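Local coordinates for protein nucleoside diphosphate kinase (Aquifex aeolicus, PDB 3ZTP) that probably transfers the gamma phosphate of ATP to nucleoside diphosphates by a ping-pong mechanism through a phosphohistidine intermediate, and works as a homotetramer, at residues Ala82-Ile90 against Ile119-Ala128; Ala2-Pro12 against Val72-Ile83. All coordinates share one frame; numbering follows the deposited sequence.

Contact 1 of 2, residues Ala82-Ile90 against Ile119-Ala128; sequences AIKRVREII and IHASDSPESA. With SO4 (sulfate ion), chain D.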
loop_
_atom_site.group_PDB
_atom_site.type_symbol
_atom_site.label_atom_id
_atom_site.label_comp_id
_atom_site.label_asym_id
_atom_site.label_seq_id
_atom_site.Cartn_x
_atom_site.Cartn_y
_atom_site.Cartn_z
ATOM N N ALA A 82 4.556 -17.498 19.493
ATOM C CA ALA A 82 3.913 -17.630 18.172
ATOM C C ALA A 82 4.756 -18.356 17.152
ATOM O O ALA A 82 4.235 -19.109 16.349
ATOM C CB ALA A 82 3.501 -16.279 17.624
ATOM N N ILE A 83 6.061 -18.122 17.144
ATOM C CA ILE A 83 6.868 -18.696 16.076
ATOM C C ILE A 83 6.831 -20.226 16.149
ATOM O O ILE A 83 6.524 -20.906 15.154
ATOM C CB ILE A 83 8.309 -18.139 16.102
ATOM C CG1 ILE A 83 8.287 -16.646 15.743
ATOM C CG2 ILE A 83 9.198 -18.933 15.125
ATOM C CD1 ILE A 83 9.526 -15.881 16.179
ATOM N N LYS A 84 7.089 -20.774 17.314
ATOM C CA LYS A 84 7.061 -22.220 17.486
ATOM C C LYS A 84 5.634 -22.781 17.369
ATOM O O LYS A 84 5.418 -23.830 16.779
ATOM C CB LYS A 84 7.672 -22.611 18.831
ATOM C CG LYS A 84 7.535 -24.076 19.201
ATOM C CD LYS A 84 8.109 -24.319 20.596
ATOM C CE LYS A 84 8.021 -25.777 21.012
ATOM N NZ LYS A 84 8.595 -25.990 22.368
ATOM N N ARG A 85 4.662 -22.093 17.944
ATOM C CA ARG A 85 3.308 -22.629 17.948
ATOM C C ARG A 85 2.744 -22.672 16.534
ATOM O O ARG A 85 2.079 -23.633 16.150
ATOM C CB ARG A 85 2.394 -21.833 18.872
ATOM C CG ARG A 85 2.604 -22.102 20.352
ATOM C CD ARG A 85 1.826 -21.122 21.244
ATOM N NE ARG A 85 0.386 -21.221 21.033
ATOM C CZ ARG A 85 -0.475 -20.209 21.163
ATOM N NH1 ARG A 85 -0.070 -18.993 21.505
ATOM N NH2 ARG A 85 -1.761 -20.410 20.940
ATOM N N VAL A 86 2.996 -21.640 15.739
ATOM C CA VAL A 86 2.538 -21.630 14.361
ATOM C C VAL A 86 3.207 -22.763 13.570
ATOM O O VAL A 86 2.533 -23.448 12.772
ATOM C CB VAL A 86 2.726 -20.230 13.723
ATOM C CG1 VAL A 86 2.573 -20.249 12.200
ATOM C CG2 VAL A 86 1.720 -19.265 14.343
ATOM N N ARG A 87 4.483 -23.041 13.820
ATOM C CA ARG A 87 5.117 -24.156 13.115
ATOM C C ARG A 87 4.551 -25.522 13.528
ATOM O O ARG A 87 4.511 -26.456 12.713
ATOM C CB ARG A 87 6.633 -24.085 13.258
ATOM C CG ARG A 87 7.230 -22.917 12.469
ATOM C CD ARG A 87 8.719 -22.738 12.742
ATOM N NE ARG A 87 9.486 -23.900 12.312
ATOM C CZ ARG A 87 9.702 -24.982 13.057
ATOM N NH1 ARG A 87 9.207 -25.066 14.286
ATOM N NH2 ARG A 87 10.416 -25.989 12.572
ATOM N N GLU A 88 4.069 -25.634 14.762
ATOM C CA GLU A 88 3.407 -26.865 15.226
ATOM C C GLU A 88 2.030 -27.030 14.579
ATOM O O GLU A 88 1.581 -28.131 14.268
ATOM C CB GLU A 88 3.252 -26.815 16.748
ATOM C CG GLU A 88 4.547 -27.042 17.509
ATOM C CD GLU A 88 4.410 -26.832 19.008
ATOM O OE1 GLU A 88 3.342 -26.375 19.470
ATOM O OE2 GLU A 88 5.389 -27.121 19.722
ATOM N N ILE A 89 1.336 -25.920 14.399
ATOM C CA ILE A 89 0.035 -25.941 13.766
ATOM C C ILE A 89 0.133 -26.277 12.279
ATOM O O ILE A 89 -0.740 -26.967 11.742
ATOM C CB ILE A 89 -0.665 -24.593 13.985
ATOM C CG1 ILE A 89 -1.057 -24.425 15.455
ATOM C CG2 ILE A 89 -1.910 -24.433 13.089
ATOM C CD1 ILE A 89 -1.265 -22.977 15.878
ATOM N N ILE A 90 1.176 -25.800 11.598
ATOM C CA ILE A 90 1.241 -26.065 10.161
ATOM C C ILE A 90 1.748 -27.460 9.865
ATOM O O ILE A 90 1.336 -28.037 8.845
ATOM C CB ILE A 90 2.015 -24.991 9.367
ATOM C CG1 ILE A 90 3.511 -25.077 9.647
ATOM C CG2 ILE A 90 1.459 -23.602 9.680
ATOM C CD1 ILE A 90 4.318 -24.026 8.938
ATOM N N ILE A 119 1.424 -23.573 2.819
ATOM C CA ILE A 119 1.688 -22.445 3.698
ATOM C C ILE A 119 3.167 -22.362 4.032
ATOM O O ILE A 119 3.860 -23.368 4.146
ATOM C CB ILE A 119 0.815 -22.545 4.992
ATOM C CG1 ILE A 119 0.887 -21.286 5.856
ATOM C CG2 ILE A 119 1.164 -23.818 5.802
ATOM C CD1 ILE A 119 -0.229 -21.227 6.890
ATOM N N HIS A 120 3.630 -21.122 4.152
ATOM C CA HIS A 120 4.935 -20.744 4.661
ATOM C C HIS A 120 4.750 -20.149 6.059
ATOM O O HIS A 120 3.813 -19.372 6.267
ATOM C CB HIS A 120 5.534 -19.634 3.787
ATOM C CG HIS A 120 6.731 -18.985 4.398
ATOM N ND1 HIS A 120 8.001 -19.471 4.215
ATOM C CD2 HIS A 120 6.845 -17.923 5.224
ATOM C CE1 HIS A 120 8.855 -18.722 4.891
ATOM N NE2 HIS A 120 8.178 -17.779 5.509
ATOM N N ALA A 121 5.650 -20.446 6.986
ATOM C CA ALA A 121 5.747 -19.682 8.231
ATOM C C ALA A 121 7.193 -19.394 8.553
ATOM O O ALA A 121 8.077 -20.206 8.266
ATOM C CB ALA A 121 5.100 -20.421 9.397
ATOM N N SER A 122 7.437 -18.247 9.162
ATOM C CA SER A 122 8.795 -17.898 9.588
ATOM C C SER A 122 9.383 -18.967 10.515
ATOM O O SER A 122 8.692 -19.553 11.337
ATOM C CB SER A 122 8.775 -16.566 10.343
ATOM O OG SER A 122 8.118 -15.557 9.610
ATOM N N ASP A 123 10.688 -19.141 10.396
ATOM C CA ASP A 123 11.426 -20.209 11.072
ATOM C C ASP A 123 11.898 -19.809 12.457
ATOM O O ASP A 123 12.029 -20.647 13.333
ATOM C CB ASP A 123 12.649 -20.586 10.229
ATOM C CG ASP A 123 13.526 -21.644 10.891
ATOM O OD1 ASP A 123 13.071 -22.798 11.017
ATOM O OD2 ASP A 123 14.687 -21.326 11.249
ATOM N N SER A 124 12.160 -18.527 12.641
ATOM C CA SER A 124 12.927 -18.037 13.789
ATOM C C SER A 124 12.594 -16.576 14.026
ATOM O O SER A 124 12.012 -15.942 13.155
ATOM C CB SER A 124 14.421 -18.158 13.508
ATOM O OG SER A 124 14.810 -17.291 12.464
ATOM N N PRO A 125 13.004 -16.012 15.167
ATOM C CA PRO A 125 12.740 -14.586 15.394
ATOM C C PRO A 125 13.371 -13.689 14.336
ATOM O O PRO A 125 12.752 -12.720 13.903
ATOM C CB PRO A 125 13.399 -14.335 16.762
ATOM C CG PRO A 125 13.299 -15.631 17.461
ATOM C CD PRO A 125 13.526 -16.669 16.383
ATOM N N GLU A 126 14.593 -14.009 13.935
ATOM C CA GLU A 126 15.339 -13.190 13.002
ATOM C C GLU A 126 14.749 -13.307 11.595
ATOM O O GLU A 126 14.599 -12.303 10.885
ATOM C CB GLU A 126 16.822 -13.594 13.041
ATOM C CG GLU A 126 17.462 -13.522 14.449
ATOM C CD GLU A 126 17.339 -14.796 15.313
ATOM O OE1 GLU A 126 16.630 -15.748 14.948
ATOM O OE2 GLU A 126 17.971 -14.834 16.388
ATOM N N SER A 127 14.352 -14.505 11.185
ATOM C CA SER A 127 13.719 -14.624 9.884
ATOM C C SER A 127 12.318 -13.991 9.903
ATOM O O SER A 127 11.916 -13.364 8.919
ATOM C CB SER A 127 13.681 -16.058 9.409
ATOM O OG SER A 127 12.960 -16.844 10.310
ATOM N N ALA A 128 11.579 -14.087 11.007
ATOM C CA ALA A 128 10.303 -13.398 11.094
ATOM C C ALA A 128 10.485 -11.906 10.898
ATOM O O ALA A 128 9.704 -11.257 10.207
ATOM C CB ALA A 128 9.629 -13.692 12.427
HETATM S S SO4 D . 8.526 -22.119 2.487
HETATM O O1 SO4 D . 7.624 -22.929 3.298
HETATM O O2 SO4 D . 9.544 -21.525 3.352
HETATM O O3 SO4 D . 9.251 -22.919 1.503
HETATM O O4 SO4 D . 7.785 -21.119 1.769
HETATM O O HOH W 1 6.222 -19.412 12.631
HETATM O O HOH W 2 8.680 -22.691 9.424
#
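Ile-83 lays its CD1 against the start of helix 125-135, 3.6 Å from Pro-125 CA and within van der Waals range of the proline ring. With CG1 anti to the carbonyl carbon (chi1 -67°), its other branch, CG2, falls over the carbonyl oxygens of Ser-122 and Asp-123. One and two turns further along helix 82-90, the methyl of Ala-121 touches two side chains, Val-86 CG1 at 3.8 Å and Ile-90 CD1, in the conformer given, at 3.7 Å from Ala-121 CB. Ile-90 in that conformer also sets CB and CG2 against CG2 of Ile-119, and Phe-27 of helix 20-29 packs on Val-86, Ile-90 and Ile-119 alike. Direct polar bonding gives way to water: one molecule donates to both Ile-83 O and Ser-122 O, a link suited to carbonyls that cannot bond each other. Arg-87 passes its CD over Ser-122 O at 3.5 Å. In the conformers given, a long and doubtful salt bridge puts Arg-87 NE 4.0 Å from Asp-123 OD1, with the guanidinium and carboxylate planes 82° apart and no N-H aimed at the oxygen.

On the strand, the CB of His-120 points away from the helix. Its ND1 donates to sulfate O2 at 2.7 Å, the ion lying at the ring edge, while Glu-131 takes the NE2 bond and so fixes the ring's rotation. A leucine here would probably cost the anion its ND1 bond and leave Glu-131 with Ser-122 but no imidazole to hold. Helix 82-90 thus backs the strand bearing the predicted phosphohistidine, in the nucleoside diphosphate kinase active site.

Contact 2 of 2, residues Ala2-Pro12 against Val72-Ile83; sequences AVERTLIIVKP and VVAAVLEGEDAI. With SO4 (sulfate ion), chain D.
Arg-5 and Glu-78 lie side by side on the same face of the sheet, and both NE and NH2 of the arginine reach one oxygen, OE1. The NE bond to Glu-78 OE1 is 2.8 Å long and nearly straight, at 163°. The two flat groups are 5° from coplanar, and a water joins Arg-5 NH2 to the same oxygen. An extended arginine chain from CG to NE brings the guanidinium edge there.

On the other face, Glu-4 has CG anti to the carbonyl carbon (chi1 -64°), which sends OE1 to the start of helix 82-90. There it accepts from Ile-83 N at 3.1 Å, and a water spans Glu-4 OE1 and Asp-81 OD1, two like charges 4.4 Å apart. Thr-6 CB rests on Ile-83 CG1. At the first modelled residue, Glu-80 OE2 accepts from Ala-2 N at 2.7 Å, while Asp-81 N bonds Ala-2 O.

These ends are positioned by the antiparallel pairing of strands 3-10 and 72-78. Paired N-H and C=O bonds link Glu-4 with Gly-79, Thr-6 with Leu-77 and Ile-8 with Ala-75; at Val-10 and Val-73 the return bond is weak. The side chains of Ile-8 and Leu-77 cross at about a right angle, Ile-8 CG2 meeting Leu-77 CD1, and Ile-9 CG2 packs on Val-72 CB at 3.7 Å. Beyond the strand, Lys-11 reaches the sulfate through weak bonds and is held by Asn-117. Its ammonium beside a sulfate is consistent with the predicted ATP site, where it would probably offset phosphate charge.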
loop_
_atom_site.group_PDB
_atom_site.type_symbol
_atom_site.label_atom_id
_atom_site.label_comp_id
_atom_site.label_asym_id
_atom_site.label_seq_id
_atom_site.Cartn_x
_atom_site.Cartn_y
_atom_site.Cartn_z
ATOM N N ALA A 2 7.405 -15.655 25.520
ATOM C CA ALA A 2 7.177 -14.238 25.269
ATOM C C ALA A 2 6.210 -14.079 24.098
ATOM O O ALA A 2 6.064 -14.982 23.291
ATOM C CB ALA A 2 8.484 -13.549 24.952
ATOM N N VAL A 3 5.557 -12.928 24.021
ATOM C CA VAL A 3 4.725 -12.595 22.865
ATOM C C VAL A 3 5.604 -12.319 21.664
ATOM O O VAL A 3 6.546 -11.529 21.719
ATOM C CB VAL A 3 3.840 -11.383 23.153
ATOM C CG1 VAL A 3 3.053 -10.972 21.903
ATOM C CG2 VAL A 3 2.893 -11.691 24.305
ATOM N N GLU A 4 5.258 -12.962 20.560
ATOM C CA GLU A 4 6.048 -12.889 19.340
ATOM C C GLU A 4 5.148 -12.596 18.144
ATOM O O GLU A 4 3.933 -12.792 18.195
ATOM C CB GLU A 4 6.752 -14.226 19.090
ATOM C CG GLU A 4 7.764 -14.580 20.161
ATOM C CD GLU A 4 8.351 -15.976 20.035
ATOM O OE1 GLU A 4 7.822 -16.812 19.273
ATOM O OE2 GLU A 4 9.356 -16.248 20.730
ATOM N N ARG A 5 5.759 -12.139 17.057
ATOM C CA ARG A 5 5.089 -12.039 15.771
ATOM C C ARG A 5 5.759 -12.944 14.759
ATOM O O ARG A 5 6.988 -13.072 14.712
ATOM C CB ARG A 5 5.139 -10.613 15.249
ATOM C CG ARG A 5 4.282 -9.655 16.015
ATOM C CD ARG A 5 4.464 -8.229 15.546
ATOM N NE ARG A 5 3.552 -7.348 16.273
ATOM C CZ ARG A 5 3.531 -6.028 16.143
ATOM N NH1 ARG A 5 4.371 -5.440 15.311
ATOM N NH2 ARG A 5 2.671 -5.302 16.855
ATOM N N THR A 6 4.956 -13.589 13.917
ATOM C CA THR A 6 5.489 -14.439 12.870
ATOM C C THR A 6 4.724 -14.154 11.596
ATOM O O THR A 6 3.609 -13.628 11.638
ATOM C CB THR A 6 5.433 -15.930 13.268
ATOM O OG1 THR A 6 6.165 -16.646 12.289
ATOM C CG2 THR A 6 4.005 -16.482 13.322
ATOM N N LEU A 7 5.318 -14.470 10.455
ATOM C CA LEU A 7 4.661 -14.264 9.165
ATOM C C LEU A 7 4.190 -15.599 8.625
ATOM O O LEU A 7 4.978 -16.551 8.584
ATOM C CB LEU A 7 5.633 -13.640 8.171
ATOM C CG LEU A 7 4.954 -13.283 6.838
ATOM C CD1 LEU A 7 4.210 -11.967 6.915
ATOM C CD2 LEU A 7 5.913 -13.305 5.662
ATOM N N ILE A 8 2.940 -15.659 8.164
ATOM C CA ILE A 8 2.502 -16.770 7.327
ATOM C C ILE A 8 2.201 -16.277 5.926
ATOM O O ILE A 8 1.785 -15.128 5.717
ATOM C CB ILE A 8 1.288 -17.543 7.890
ATOM C CG1 ILE A 8 0.069 -16.627 8.089
ATOM C CG2 ILE A 8 1.672 -18.246 9.173
ATOM C CD1 ILE A 8 -1.253 -17.370 8.276
ATOM N N ILE A 9 2.426 -17.155 4.949
ATOM C CA ILE A 9 1.955 -16.909 3.573
ATOM C C ILE A 9 1.179 -18.132 3.126
ATOM O O ILE A 9 1.715 -19.243 3.141
ATOM C CB ILE A 9 3.088 -16.641 2.572
ATOM C CG1 ILE A 9 3.968 -15.508 3.085
ATOM C CG2 ILE A 9 2.477 -16.294 1.233
ATOM C CD1 ILE A 9 5.201 -15.256 2.198
ATOM N N VAL A 10 -0.068 -17.914 2.714
ATOM C CA VAL A 10 -0.886 -18.974 2.116
ATOM C C VAL A 10 -0.495 -19.047 0.656
ATOM O O VAL A 10 -0.607 -18.045 -0.074
ATOM C CB VAL A 10 -2.376 -18.698 2.312
ATOM C CG1 VAL A 10 -3.238 -19.765 1.635
ATOM C CG2 VAL A 10 -2.689 -18.599 3.803
ATOM N N LYS A 11 0.023 -20.195 0.247
ATOM C CA LYS A 11 0.670 -20.359 -1.044
ATOM C C LYS A 11 -0.362 -20.616 -2.140
ATOM O O LYS A 11 -1.539 -20.891 -1.875
ATOM C CB LYS A 11 1.691 -21.496 -0.974
ATOM C CG LYS A 11 2.765 -21.312 0.062
ATOM C CD LYS A 11 3.803 -22.432 0.028
ATOM C CE LYS A 11 5.006 -22.169 0.904
ATOM N NZ LYS A 11 5.946 -23.299 0.947
ATOM N N PRO A 12 0.059 -20.522 -3.405
ATOM C CA PRO A 12 -0.943 -20.602 -4.467
ATOM C C PRO A 12 -1.699 -21.931 -4.534
ATOM O O PRO A 12 -2.835 -21.957 -5.036
ATOM C CB PRO A 12 -0.133 -20.326 -5.745
ATOM C CG PRO A 12 0.985 -19.492 -5.282
ATOM C CD PRO A 12 1.363 -20.073 -3.932
ATOM N N VAL A 72 -0.951 -14.642 -3.547
ATOM C CA VAL A 72 -0.827 -15.248 -2.237
ATOM C C VAL A 72 -1.414 -14.314 -1.216
ATOM O O VAL A 72 -1.703 -13.147 -1.512
ATOM C CB VAL A 72 0.647 -15.562 -1.878
ATOM C CG1 VAL A 72 1.231 -16.617 -2.823
ATOM C CG2 VAL A 72 1.540 -14.332 -1.942
ATOM N N VAL A 73 -1.608 -14.813 -0.008
ATOM C CA VAL A 73 -2.057 -13.980 1.102
ATOM C C VAL A 73 -1.098 -14.143 2.246
ATOM O O VAL A 73 -0.817 -15.253 2.702
ATOM C CB VAL A 73 -3.473 -14.356 1.561
ATOM C CG1 VAL A 73 -3.819 -13.663 2.875
ATOM C CG2 VAL A 73 -4.486 -13.988 0.464
ATOM N N ALA A 74 -0.591 -13.032 2.751
ATOM C CA ALA A 74 0.262 -13.038 3.933
ATOM C C ALA A 74 -0.460 -12.439 5.129
ATOM O O ALA A 74 -1.335 -11.575 4.977
ATOM C CB ALA A 74 1.553 -12.243 3.664
ATOM N N ALA A 75 -0.085 -12.913 6.326
ATOM C CA ALA A 75 -0.603 -12.384 7.581
ATOM C C ALA A 75 0.489 -12.347 8.611
ATOM O O ALA A 75 1.371 -13.222 8.625
ATOM C CB ALA A 75 -1.743 -13.247 8.098
ATOM N N VAL A 76 0.455 -11.329 9.457
ATOM C CA VAL A 76 1.292 -11.310 10.630
ATOM C C VAL A 76 0.433 -11.820 11.781
ATOM O O VAL A 76 -0.654 -11.298 12.028
ATOM C CB VAL A 76 1.795 -9.887 10.950
ATOM C CG1 VAL A 76 2.572 -9.881 12.266
ATOM C CG2 VAL A 76 2.649 -9.361 9.807
ATOM N N LEU A 77 0.931 -12.843 12.465
ATOM C CA LEU A 77 0.264 -13.443 13.607
ATOM C C LEU A 77 1.033 -13.113 14.859
ATOM O O LEU A 77 2.253 -13.277 14.912
ATOM C CB LEU A 77 0.193 -14.967 13.441
ATOM C CG LEU A 77 -0.507 -15.456 12.184
ATOM C CD1 LEU A 77 -0.504 -16.958 12.202
ATOM C CD2 LEU A 77 -1.920 -14.918 12.095
ATOM N N GLU A 78 0.316 -12.671 15.891
ATOM C CA GLU A 78 0.911 -12.305 17.170
ATOM C C GLU A 78 0.326 -13.120 18.308
ATOM O O GLU A 78 -0.880 -13.292 18.408
ATOM C CB GLU A 78 0.683 -10.812 17.412
ATOM C CG GLU A 78 1.260 -10.283 18.709
ATOM C CD GLU A 78 0.983 -8.798 18.858
ATOM O OE1 GLU A 78 1.572 -8.005 18.091
ATOM O OE2 GLU A 78 0.152 -8.423 19.704
ATOM N N GLY A 79 1.198 -13.623 19.156
ATOM C CA GLY A 79 0.760 -14.328 20.344
ATOM C C GLY A 79 1.927 -14.920 21.103
ATOM O O GLY A 79 3.061 -14.897 20.653
ATOM N N GLU A 80 1.645 -15.444 22.289
ATOM C CA GLU A 80 2.676 -16.096 23.097
ATOM C C GLU A 80 3.325 -17.247 22.320
ATOM O O GLU A 80 2.625 -18.084 21.757
ATOM C CB GLU A 80 2.039 -16.625 24.375
ATOM C CG GLU A 80 2.983 -17.383 25.283
ATOM C CD GLU A 80 4.104 -16.524 25.811
ATOM O OE1 GLU A 80 3.900 -15.307 26.006
ATOM O OE2 GLU A 80 5.200 -17.074 26.032
ATOM N N ASP A 81 4.655 -17.251 22.261
ATOM C CA ASP A 81 5.396 -18.338 21.636
ATOM C C ASP A 81 4.917 -18.567 20.197
ATOM O O ASP A 81 4.933 -19.687 19.706
ATOM C CB ASP A 81 5.242 -19.615 22.485
ATOM C CG ASP A 81 6.360 -20.634 22.271
ATOM O OD1 ASP A 81 7.507 -20.265 21.920
ATOM O OD2 ASP A 81 6.082 -21.830 22.533
ATOM N N ALA A 82 4.556 -17.498 19.493
ATOM C CA ALA A 82 3.913 -17.630 18.172
ATOM C C ALA A 82 4.756 -18.356 17.152
ATOM O O ALA A 82 4.235 -19.109 16.349
ATOM C CB ALA A 82 3.501 -16.279 17.624
ATOM N N ILE A 83 6.061 -18.122 17.144
ATOM C CA ILE A 83 6.868 -18.696 16.076
ATOM C C ILE A 83 6.831 -20.226 16.149
ATOM O O ILE A 83 6.524 -20.906 15.154
ATOM C CB ILE A 83 8.309 -18.139 16.102
ATOM C CG1 ILE A 83 8.287 -16.646 15.743
ATOM C CG2 ILE A 83 9.198 -18.933 15.125
ATOM C CD1 ILE A 83 9.526 -15.881 16.179
HETATM S S SO4 D . 8.526 -22.119 2.487
HETATM O O1 SO4 D . 7.624 -22.929 3.298
HETATM O O2 SO4 D . 9.544 -21.525 3.352
HETATM O O3 SO4 D . 9.251 -22.919 1.503
HETATM O O4 SO4 D . 7.785 -21.119 1.769
HETATM O O HOH W 3 8.702 -17.438 23.256
HETATM O O HOH W 4 8.367 -19.356 19.526
HETATM O O HOH W 5 0.599 -5.586 19.073
HETATM O O HOH W 1 6.222 -19.412 12.631
#

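In the fold
From the N terminus, strand 3-10 is followed by helices 12-17 and 20-29, strand 33-40 and helices 44-50 and 60-67 before strand 72-78 pairs with it, and contact 2 closes this long loop. The chain turns into helix 82-90, whose first residues, Ala-82 and Ile-83, serve both contacts. Contact 1 closes a second loop, of 28 intervening residues, at strand 119-121. The two loops are therefore in series, neither nested nor crossed. Strand 119-121 completes the link by lying against the other edge of 3-10, with His-120 N about 2.9 Å from Ile-9 O. One sulfate touches Lys-11 and His-120, from the two contacts.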